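Local coordinates for ABC transporter periplasmic-binding protein YtfQ (Mycobacterium smegmatis, PDB 6HBD) that serves as the sugar-binding component of an L-arabinofuranose ABC transporter and here holds beta-D-galactofuranose between its two lobes, at residues 21-26 with 64-69; 120-125 with 288-293; 239-244 with 259-264. All blocks are in the same frame, centred on the assembly; numbering follows the deposited sequence.

Contact 1 of 3, residues 21-26 with 64-69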
loop_
_atom_site.group_PDB
_atom_site.type_symbol
_atom_site.label_atom_id
_atom_site.label_comp_id
_atom_site.label_asym_id
_atom_site.label_seq_id
_atom_site.Cartn_x
_atom_site.Cartn_y
_atom_site.Cartn_z
ATOM N N GLY A 21 -5.941 20.180 3.050
ATOM C CA GLY A 21 -5.807 19.914 1.625
ATOM C C GLY A 21 -5.170 18.550 1.455
ATOM O O GLY A 21 -4.061 18.335 1.961
ATOM N N PHE A 22 -5.873 17.592 0.825
ATOM C CA PHE A 22 -5.320 16.254 0.622
ATOM C C PHE A 22 -5.092 16.014 -0.849
ATOM O O PHE A 22 -6.028 16.179 -1.627
ATOM C CB PHE A 22 -6.207 15.146 1.200
ATOM C CG PHE A 22 -5.420 13.861 1.350
ATOM C CD1 PHE A 22 -4.603 13.658 2.448
ATOM C CD2 PHE A 22 -5.375 12.931 0.324
ATOM C CE1 PHE A 22 -3.819 12.518 2.553
ATOM C CE2 PHE A 22 -4.569 11.801 0.424
ATOM C CZ PHE A 22 -3.799 11.603 1.538
ATOM N N ALA A 23 -3.864 15.603 -1.233
ATOM C CA ALA A 23 -3.535 15.305 -2.629
ATOM C C ALA A 23 -3.340 13.790 -2.840
ATOM O O ALA A 23 -2.247 13.250 -2.629
ATOM C CB ALA A 23 -2.309 16.088 -3.068
ATOM N N GLN A 24 -4.428 13.103 -3.238
ATOM C CA GLN A 24 -4.405 11.654 -3.462
ATOM C C GLN A 24 -3.633 11.297 -4.707
ATOM O O GLN A 24 -3.549 12.096 -5.647
ATOM C CB GLN A 24 -5.837 11.046 -3.581
ATOM C CG GLN A 24 -6.360 10.265 -2.371
ATOM C CD GLN A 24 -5.561 9.067 -1.895
ATOM O OE1 GLN A 24 -4.412 8.831 -2.267
ATOM N NE2 GLN A 24 -6.176 8.274 -1.027
ATOM N N VAL A 25 -3.100 10.063 -4.701
ATOM C CA VAL A 25 -2.366 9.477 -5.811
ATOM C C VAL A 25 -3.333 9.390 -7.013
ATOM O O VAL A 25 -3.174 10.116 -7.991
ATOM C CB VAL A 25 -1.819 8.074 -5.432
ATOM C CG1 VAL A 25 -1.284 7.357 -6.659
ATOM C CG2 VAL A 25 -0.756 8.155 -4.354
ATOM N N GLY A 26 -4.342 8.531 -6.886
ATOM C CA GLY A 26 -5.362 8.269 -7.899
ATOM C C GLY A 26 -6.314 7.224 -7.358
ATOM O O GLY A 26 -6.530 7.211 -6.145
ATOM N N SER A 64 1.100 20.084 -8.625
ATOM C CA SER A 64 0.200 21.193 -8.961
ATOM C C SER A 64 -0.863 21.395 -7.882
ATOM O O SER A 64 -1.230 22.535 -7.574
ATOM C CB SER A 64 -0.488 20.936 -10.299
ATOM O OG SER A 64 0.458 20.916 -11.357
ATOM N N ALA A 65 -1.361 20.286 -7.314
ATOM C CA ALA A 65 -2.371 20.324 -6.262
ATOM C C ALA A 65 -1.792 20.900 -4.980
ATOM O O ALA A 65 -2.468 21.688 -4.325
ATOM C CB ALA A 65 -2.923 18.931 -6.011
ATOM N N ILE A 66 -0.539 20.541 -4.631
ATOM C CA ILE A 66 0.120 21.061 -3.422
ATOM C C ILE A 66 0.341 22.573 -3.557
ATOM O O ILE A 66 0.054 23.315 -2.611
ATOM C CB ILE A 66 1.426 20.271 -3.098
ATOM C CG1 ILE A 66 1.086 18.839 -2.640
ATOM C CG2 ILE A 66 2.250 20.982 -2.008
ATOM C CD1 ILE A 66 2.141 17.837 -2.886
ATOM N N ARG A 67 0.816 23.012 -4.751
ATOM C CA ARG A 67 1.027 24.434 -5.084
ATOM C C ARG A 67 -0.293 25.220 -5.040
ATOM O O ARG A 67 -0.298 26.377 -4.612
ATOM C CB ARG A 67 1.707 24.599 -6.461
ATOM C CG ARG A 67 3.236 24.557 -6.385
ATOM C CD ARG A 67 3.884 24.051 -7.661
ATOM N NE ARG A 67 5.344 24.011 -7.557
ATOM C CZ ARG A 67 6.164 23.568 -8.509
ATOM N NH1 ARG A 67 5.677 23.117 -9.662
ATOM N NH2 ARG A 67 7.481 23.572 -8.316
ATOM N N SER A 68 -1.401 24.584 -5.467
ATOM C CA SER A 68 -2.747 25.156 -5.405
ATOM C C SER A 68 -3.231 25.328 -3.947
ATOM O O SER A 68 -3.874 26.331 -3.638
ATOM C CB SER A 68 -3.736 24.304 -6.191
ATOM O OG SER A 68 -5.068 24.710 -5.923
ATOM N N PHE A 69 -2.912 24.375 -3.055
ATOM C CA PHE A 69 -3.316 24.474 -1.641
ATOM C C PHE A 69 -2.650 25.651 -0.925
ATOM O O PHE A 69 -3.277 26.262 -0.053
ATOM C CB PHE A 69 -3.026 23.165 -0.871
ATOM C CG PHE A 69 -3.756 21.910 -1.306
ATOM C CD1 PHE A 69 -5.012 21.979 -1.905
ATOM C CD2 PHE A 69 -3.219 20.656 -1.057
ATOM C CE1 PHE A 69 -5.675 20.826 -2.300
ATOM C CE2 PHE A 69 -3.892 19.505 -1.447
ATOM C CZ PHE A 69 -5.115 19.597 -2.063
#
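F69 lays its ring flat on G21, and A23 pushes its methyl group into the helix beside it, where helix 59-72 packs on strand 19-24 of a periplasmic binding protein lobe. The helix belongs to a beta-alpha-beta crossover from strand 49-54 to strand 76-79; these two flank strand 19-24 in the sheet, so the crossover passes over the strand between them. Helix and strand run almost exactly antiparallel, at 174°, with their axes 8.5 Å apart, and everything that touches is buried. The bumps and hollows alternate. At G21 the strand carries no side chain, and this shallow spot takes the large aromatic: G21 CA sits 3.7 Å from the centroid of the F69 ring, nearly on the ring normal, a CH-pi contact over the face. The opposite face lies against the helix's own carbonyl A65 O, offset toward the rim, so the ring is sandwiched between strand and helix backbone. F69 reaches this place because CG stands beside its own backbone N, chi1 -63°. Two residues on, the roles reverse: A23 CB is a small knob in a hollow walled by A65, I66 and F69, 4.1 Å from A65 CB and 4.4 Å from I66 CG1. F22, between them, points to the other side of the sheet and packs on I39 of helix 30-46. At its rim the F69 ring meets strand backbone in its plane, A23 N at 3.9 Å from CE2, and that same CE2 comes within 3.3 Å of G21 C.

Contact 2 of 3, residues 120-125 with 288-293. With ZN (zinc ion), chain D; GZL (beta-D-galactofuranose), chain L.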
loop_
_atom_site.group_PDB
_atom_site.type_symbol
_atom_site.label_atom_id
_atom_site.label_comp_id
_atom_site.label_asym_id
_atom_site.label_seq_id
_atom_site.Cartn_x
_atom_site.Cartn_y
_atom_site.Cartn_z
ATOM N N ILE A 120 2.382 8.477 8.395
ATOM C CA ILE A 120 1.406 7.481 8.850
ATOM C C ILE A 120 1.422 6.420 7.777
ATOM O O ILE A 120 1.094 6.748 6.637
ATOM C CB ILE A 120 -0.053 8.030 9.016
ATOM C CG1 ILE A 120 -0.114 9.555 9.263
ATOM C CG2 ILE A 120 -0.829 7.263 10.123
ATOM C CD1 ILE A 120 -1.512 10.142 8.922
ATOM N N GLY A 121 1.822 5.192 8.095
ATOM C CA GLY A 121 1.847 4.130 7.090
ATOM C C GLY A 121 2.212 2.812 7.712
ATOM O O GLY A 121 2.344 2.765 8.930
ATOM N N ALA A 122 2.426 1.748 6.910
ATOM C CA ALA A 122 2.787 0.443 7.468
ATOM C C ALA A 122 4.276 0.162 7.281
ATOM O O ALA A 122 4.968 0.985 6.677
ATOM C CB ALA A 122 1.955 -0.635 6.807
ATOM N N ASP A 123 4.785 -0.966 7.830
ATOM C CA ASP A 123 6.177 -1.381 7.631
ATOM C C ASP A 123 6.139 -2.328 6.440
ATOM O O ASP A 123 6.004 -3.562 6.593
ATOM C CB ASP A 123 6.796 -2.063 8.878
ATOM C CG ASP A 123 8.254 -2.535 8.742
ATOM O OD1 ASP A 123 8.917 -2.173 7.728
ATOM O OD2 ASP A 123 8.728 -3.269 9.640
ATOM N N PHE A 124 6.272 -1.716 5.240
ATOM C CA PHE A 124 6.283 -2.386 3.922
ATOM C C PHE A 124 7.304 -3.496 3.825
ATOM O O PHE A 124 7.001 -4.551 3.265
ATOM C CB PHE A 124 6.552 -1.357 2.841
ATOM C CG PHE A 124 5.564 -0.219 2.874
ATOM C CD1 PHE A 124 4.207 -0.463 2.977
ATOM C CD2 PHE A 124 5.996 1.095 2.930
ATOM C CE1 PHE A 124 3.302 0.573 3.040
ATOM C CE2 PHE A 124 5.082 2.138 2.965
ATOM C CZ PHE A 124 3.742 1.870 3.036
ATOM N N ILE A 125 8.494 -3.296 4.421
ATOM C CA ILE A 125 9.539 -4.323 4.419
ATOM C C ILE A 125 8.988 -5.539 5.139
ATOM O O ILE A 125 9.055 -6.627 4.591
ATOM C CB ILE A 125 10.886 -3.830 5.035
ATOM C CG1 ILE A 125 11.519 -2.685 4.184
ATOM C CG2 ILE A 125 11.901 -4.986 5.184
ATOM C CD1 ILE A 125 11.284 -1.347 4.666
ATOM N N THR A 288 1.008 1.898 11.192
ATOM C CA THR A 288 -0.277 1.203 11.257
ATOM C C THR A 288 0.026 -0.268 11.341
ATOM O O THR A 288 1.025 -0.698 10.747
ATOM C CB THR A 288 -1.202 1.575 10.077
ATOM O OG1 THR A 288 -0.680 1.098 8.828
ATOM C CG2 THR A 288 -1.477 3.080 10.001
ATOM N N PRO A 289 -0.740 -1.052 12.136
ATOM C CA PRO A 289 -0.415 -2.479 12.261
ATOM C C PRO A 289 -0.821 -3.322 11.081
ATOM O O PRO A 289 -1.549 -2.867 10.191
ATOM C CB PRO A 289 -1.149 -2.907 13.524
ATOM C CG PRO A 289 -2.161 -1.907 13.771
ATOM C CD PRO A 289 -1.940 -0.705 12.924
ATOM N N ASP A 290 -0.328 -4.570 11.094
ATOM C CA ASP A 290 -0.578 -5.556 10.054
ATOM C C ASP A 290 -0.796 -6.930 10.676
ATOM O O ASP A 290 -0.284 -7.236 11.744
ATOM C CB ASP A 290 0.633 -5.652 9.077
ATOM C CG ASP A 290 1.107 -4.344 8.434
ATOM O OD1 ASP A 290 0.238 -3.569 7.934
ATOM O OD2 ASP A 290 2.352 -4.093 8.428
ATOM N N GLU A 291 -1.500 -7.774 9.947
ATOM C CA GLU A 291 -1.766 -9.164 10.281
ATOM C C GLU A 291 -1.860 -9.906 8.970
ATOM O O GLU A 291 -1.960 -9.275 7.910
ATOM C CB GLU A 291 -3.036 -9.346 11.116
ATOM C CG GLU A 291 -4.345 -9.030 10.412
ATOM C CD GLU A 291 -5.590 -9.463 11.151
ATOM O OE1 GLU A 291 -6.543 -8.659 11.173
ATOM O OE2 GLU A 291 -5.631 -10.591 11.689
ATOM N N ALA A 292 -1.808 -11.230 9.028
ATOM C CA ALA A 292 -1.879 -12.025 7.826
ATOM C C ALA A 292 -2.916 -13.116 7.952
ATOM O O ALA A 292 -3.263 -13.514 9.062
ATOM C CB ALA A 292 -0.520 -12.610 7.514
ATOM N N PHE A 293 -3.438 -13.574 6.807
ATOM C CA PHE A 293 -4.491 -14.581 6.770
ATOM C C PHE A 293 -4.179 -15.678 5.767
ATOM O O PHE A 293 -3.629 -15.408 4.702
ATOM C CB PHE A 293 -5.832 -13.944 6.360
ATOM C CG PHE A 293 -6.107 -12.584 6.929
ATOM C CD1 PHE A 293 -6.732 -12.445 8.149
ATOM C CD2 PHE A 293 -5.774 -11.443 6.226
ATOM C CE1 PHE A 293 -7.062 -11.185 8.645
ATOM C CE2 PHE A 293 -6.052 -10.183 6.744
ATOM C CZ PHE A 293 -6.718 -10.064 7.945
HETATM ZN ZN ZN D . -6.560 -6.614 10.889
HETATM C C6 GZL L . 0.560 1.293 0.898
HETATM C C5 GZL L . -0.100 2.101 -0.198
HETATM C C4 GZL L . -0.202 1.327 -1.500
HETATM C C3 GZL L . -1.022 0.043 -1.429
HETATM C C2 GZL L . -1.438 -0.119 -2.879
HETATM O O6 GZL L . 0.795 2.113 2.036
HETATM O O5 GZL L . 0.567 3.352 -0.388
HETATM O O4 GZL L . -0.906 2.125 -2.478
HETATM O O3 GZL L . -0.311 -1.101 -0.987
HETATM C C1 GZL L . -1.810 1.310 -3.235
HETATM O O2 GZL L . -2.544 -0.986 -3.079
HETATM O O1 GZL L . -1.550 1.357 -4.592
HETATM O O HOH W 1 -8.439 -5.722 10.998
#
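T288 and G121 are joined by a backbone hydrogen bond from T288 N to G121 O, 2.8 Å long and fairly straight (162° at the hydrogen), although the donor stands 38° out of the carbonyl plane. The bond lies where two of the connections between the lobes of this class of periplasmic binding protein run side by side: 120-125 leaves the first sheet for helix 124-138, while segment 288-293 passes from strand 285-287 to strand 292-293 of the second sheet. The T288 side chain spreads over the neighbouring segment. Its CB faces G121 O at 3.9 Å; there the branches part. With chi1 at 67°, OG1 is wedged between the residue's own N and carbonyl carbon, which turns it onto the G121-A122 peptide, 3.7 Å from A122 CB. The methyl CG2 goes the other way and meets I120 CG2 at 4.2 Å. Beyond T288, D290 brings OD1 to 3.6 Å from A122 CB, and E127 places a second carboxylate close to that oxygen, so a shared proton or a bound cation may be needed to ease the repulsion. Each segment also touches a bound group: the F124 ring offers its edge to the sugar, CE1 lying 3.1 Å from O6 of galactofuranose, while E291 OE1 coordinates a zinc ion at 2.1 Å, together with E260. Strand 118-121 runs between strands 101-104 and 285-287, T288 rests on L313 of helix 305-313, and F124, at the start of helix 124-138, packs against helix 158-171 of the second lobe.

Contact 3 of 3, residues 239-244 with 259-264. With ZN (zinc ion), chain C; ZN (zinc ion), chain D; GZL (beta-D-galactofuranose), chain L.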
loop_
_atom_site.group_PDB
_atom_site.type_symbol
_atom_site.label_atom_id
_atom_site.label_comp_id
_atom_site.label_asym_id
_atom_site.label_seq_id
_atom_site.Cartn_x
_atom_site.Cartn_y
_atom_site.Cartn_z
ATOM N N ALA A 239 -0.309 -12.078 -1.549
ATOM C CA ALA A 239 -0.310 -10.657 -1.808
ATOM C C ALA A 239 -0.380 -9.838 -0.546
ATOM O O ALA A 239 -0.502 -10.386 0.556
ATOM C CB ALA A 239 -1.447 -10.311 -2.740
ATOM N N VAL A 240 -0.206 -8.517 -0.714
ATOM C CA VAL A 240 -0.237 -7.532 0.360
ATOM C C VAL A 240 -1.467 -6.636 0.122
ATOM O O VAL A 240 -1.794 -6.378 -1.032
ATOM C CB VAL A 240 1.100 -6.742 0.394
ATOM C CG1 VAL A 240 1.063 -5.620 1.438
ATOM C CG2 VAL A 240 2.265 -7.683 0.662
ATOM N N ASP A 241 -2.123 -6.190 1.203
ATOM C CA ASP A 241 -3.327 -5.352 1.278
ATOM C C ASP A 241 -4.471 -6.045 1.973
ATOM O O ASP A 241 -4.878 -5.423 2.959
ATOM C CB ASP A 241 -3.846 -4.776 -0.047
ATOM C CG ASP A 241 -3.062 -3.635 -0.652
ATOM O OD1 ASP A 241 -2.062 -3.190 -0.020
ATOM O OD2 ASP A 241 -3.455 -3.166 -1.750
ATOM N N ALA A 242 -5.091 -7.131 1.543
ATOM C CA ALA A 242 -6.297 -7.614 2.247
ATOM C C ALA A 242 -7.507 -6.656 2.012
ATOM O O ALA A 242 -8.130 -6.189 2.945
ATOM C CB ALA A 242 -6.042 -7.831 3.745
ATOM N N THR A 243 -7.792 -6.346 0.738
ATOM C CA THR A 243 -8.969 -5.630 0.239
ATOM C C THR A 243 -10.157 -6.588 0.323
ATOM O O THR A 243 -9.984 -7.755 0.683
ATOM C CB THR A 243 -8.739 -5.160 -1.188
ATOM O OG1 THR A 243 -8.297 -6.263 -1.968
ATOM C CG2 THR A 243 -7.744 -4.029 -1.271
ATOM N N HIS A 244 -11.366 -6.104 0.003
ATOM C CA HIS A 244 -12.561 -6.945 0.067
ATOM C C HIS A 244 -12.432 -8.051 -0.916
ATOM O O HIS A 244 -12.512 -9.221 -0.535
ATOM C CB HIS A 244 -13.830 -6.127 -0.227
ATOM C CG HIS A 244 -15.121 -6.776 0.157
ATOM N ND1 HIS A 244 -16.331 -6.135 -0.068
ATOM C CD2 HIS A 244 -15.351 -7.939 0.807
ATOM C CE1 HIS A 244 -17.254 -6.930 0.434
ATOM N NE2 HIS A 244 -16.713 -8.038 0.961
ATOM N N VAL A 259 -1.356 -10.489 3.453
ATOM C CA VAL A 259 -0.782 -9.683 4.522
ATOM C C VAL A 259 -1.489 -8.330 4.431
ATOM O O VAL A 259 -1.428 -7.670 3.395
ATOM C CB VAL A 259 0.763 -9.559 4.443
ATOM C CG1 VAL A 259 1.279 -8.586 5.499
ATOM C CG2 VAL A 259 1.428 -10.918 4.615
ATOM N N GLU A 260 -2.186 -7.954 5.523
ATOM C CA GLU A 260 -3.008 -6.762 5.639
ATOM C C GLU A 260 -2.213 -5.491 5.616
ATOM O O GLU A 260 -1.249 -5.372 6.357
ATOM C CB GLU A 260 -3.782 -6.826 6.988
ATOM C CG GLU A 260 -4.698 -5.663 7.347
ATOM C CD GLU A 260 -5.376 -5.898 8.681
ATOM O OE1 GLU A 260 -5.102 -5.160 9.661
ATOM O OE2 GLU A 260 -6.160 -6.866 8.752
ATOM N N CYS A 261 -2.673 -4.508 4.847
ATOM C CA CYS A 261 -2.155 -3.146 4.880
ATOM C C CYS A 261 -3.422 -2.332 5.079
ATOM O O CYS A 261 -4.309 -2.376 4.228
ATOM C CB CYS A 261 -1.426 -2.755 3.603
ATOM S SG CYS A 261 -0.811 -1.055 3.625
ATOM N N ASN A 262 -3.548 -1.661 6.211
ATOM C CA ASN A 262 -4.781 -0.994 6.603
ATOM C C ASN A 262 -5.038 0.368 5.912
ATOM O O ASN A 262 -4.325 1.338 6.174
ATOM C CB ASN A 262 -4.757 -0.854 8.117
ATOM C CG ASN A 262 -6.091 -0.609 8.764
ATOM O OD1 ASN A 262 -6.896 0.225 8.287
ATOM N ND2 ASN A 262 -6.311 -1.296 9.905
ATOM N N PRO A 263 -6.106 0.486 5.096
ATOM C CA PRO A 263 -6.386 1.771 4.434
ATOM C C PRO A 263 -7.089 2.821 5.262
ATOM O O PRO A 263 -7.123 3.966 4.823
ATOM C CB PRO A 263 -7.300 1.361 3.268
ATOM C CG PRO A 263 -8.016 0.200 3.767
ATOM C CD PRO A 263 -7.091 -0.538 4.694
ATOM N N LEU A 264 -7.639 2.476 6.437
ATOM C CA LEU A 264 -8.489 3.387 7.209
ATOM C C LEU A 264 -7.719 4.399 8.102
ATOM O O LEU A 264 -7.879 4.462 9.336
ATOM C CB LEU A 264 -9.504 2.558 8.017
ATOM C CG LEU A 264 -10.244 1.413 7.252
ATOM C CD1 LEU A 264 -11.313 0.765 8.104
ATOM C CD2 LEU A 264 -10.869 1.897 5.991
HETATM ZN ZN ZN C . -16.184 -4.323 -1.420
HETATM ZN ZN ZN D . -6.560 -6.614 10.889
HETATM C C6 GZL L . 0.560 1.293 0.898
HETATM C C5 GZL L . -0.100 2.101 -0.198
HETATM C C4 GZL L . -0.202 1.327 -1.500
HETATM C C3 GZL L . -1.022 0.043 -1.429
HETATM C C2 GZL L . -1.438 -0.119 -2.879
HETATM O O6 GZL L . 0.795 2.113 2.036
HETATM O O5 GZL L . 0.567 3.352 -0.388
HETATM O O4 GZL L . -0.906 2.125 -2.478
HETATM O O3 GZL L . -0.311 -1.101 -0.987
HETATM C C1 GZL L . -1.810 1.310 -3.235
HETATM O O2 GZL L . -2.544 -0.986 -3.079
HETATM O O1 GZL L . -1.550 1.357 -4.592
HETATM O O HOH W 2 -15.959 -5.223 -3.406
HETATM O O HOH W 1 -8.439 -5.722 10.998
#
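D241 turns CG to stand beside its own backbone N (chi1 -74°), and C261 extends SG opposite its own N (chi1 179°); both side chains thereby reach the galactofuranose, with D241 OD1 against C261 CB. The D241 carboxylate takes two hydroxyls side by side: sugar O3 donates to OD1 at 2.9 Å and sugar O2 to OD2 at 2.7 Å, while N213 also donates to OD2. C261 SG lies farther along the ligand, 3.9 Å from its C6. Beneath them the backbone is parallel beta pairing. V259 N binds A239 O, D241 N binds V259 O at 2.7 Å, and C261 N reaches D241 O from 43° out of the carbonyl plane, where the strands end and the pocket loops begin. Just past the last bridge, A242 points its methyl at the neighbouring segment, CB 3.7 Å from E260 CA. E260 holds a zinc ion with both oxygens, OE1 at 2.4 Å and OE2 at 2.2 Å, and E291 shares that ion. Gripped by three donors, the D241 carboxylate is probably ionised and recognises the adjacent O2 and O3 hydroxyls of the furanose ring together.

In the fold
Contacts 2 and 3 lie side by side, their centres 8 Å apart, and contact 3 is nested inside the chain loop that contact 2 closes. Strands 257-260 and 292-293 are neighbours in the second sheet, joined where E260 N lies 2.7 Å from E291 O, a probable hydrogen bond, and the same two residues share a zinc ion. Contact 1 belongs to the other lobe, about 25 Å from contact 2 between centres, yet both reach the first sheet. The sugar lies in the cleft: F124 from contact 2 and D241 and C261 from contact 3 touch it, whereas the F22 side chain in contact 1 stays about 10 Å away.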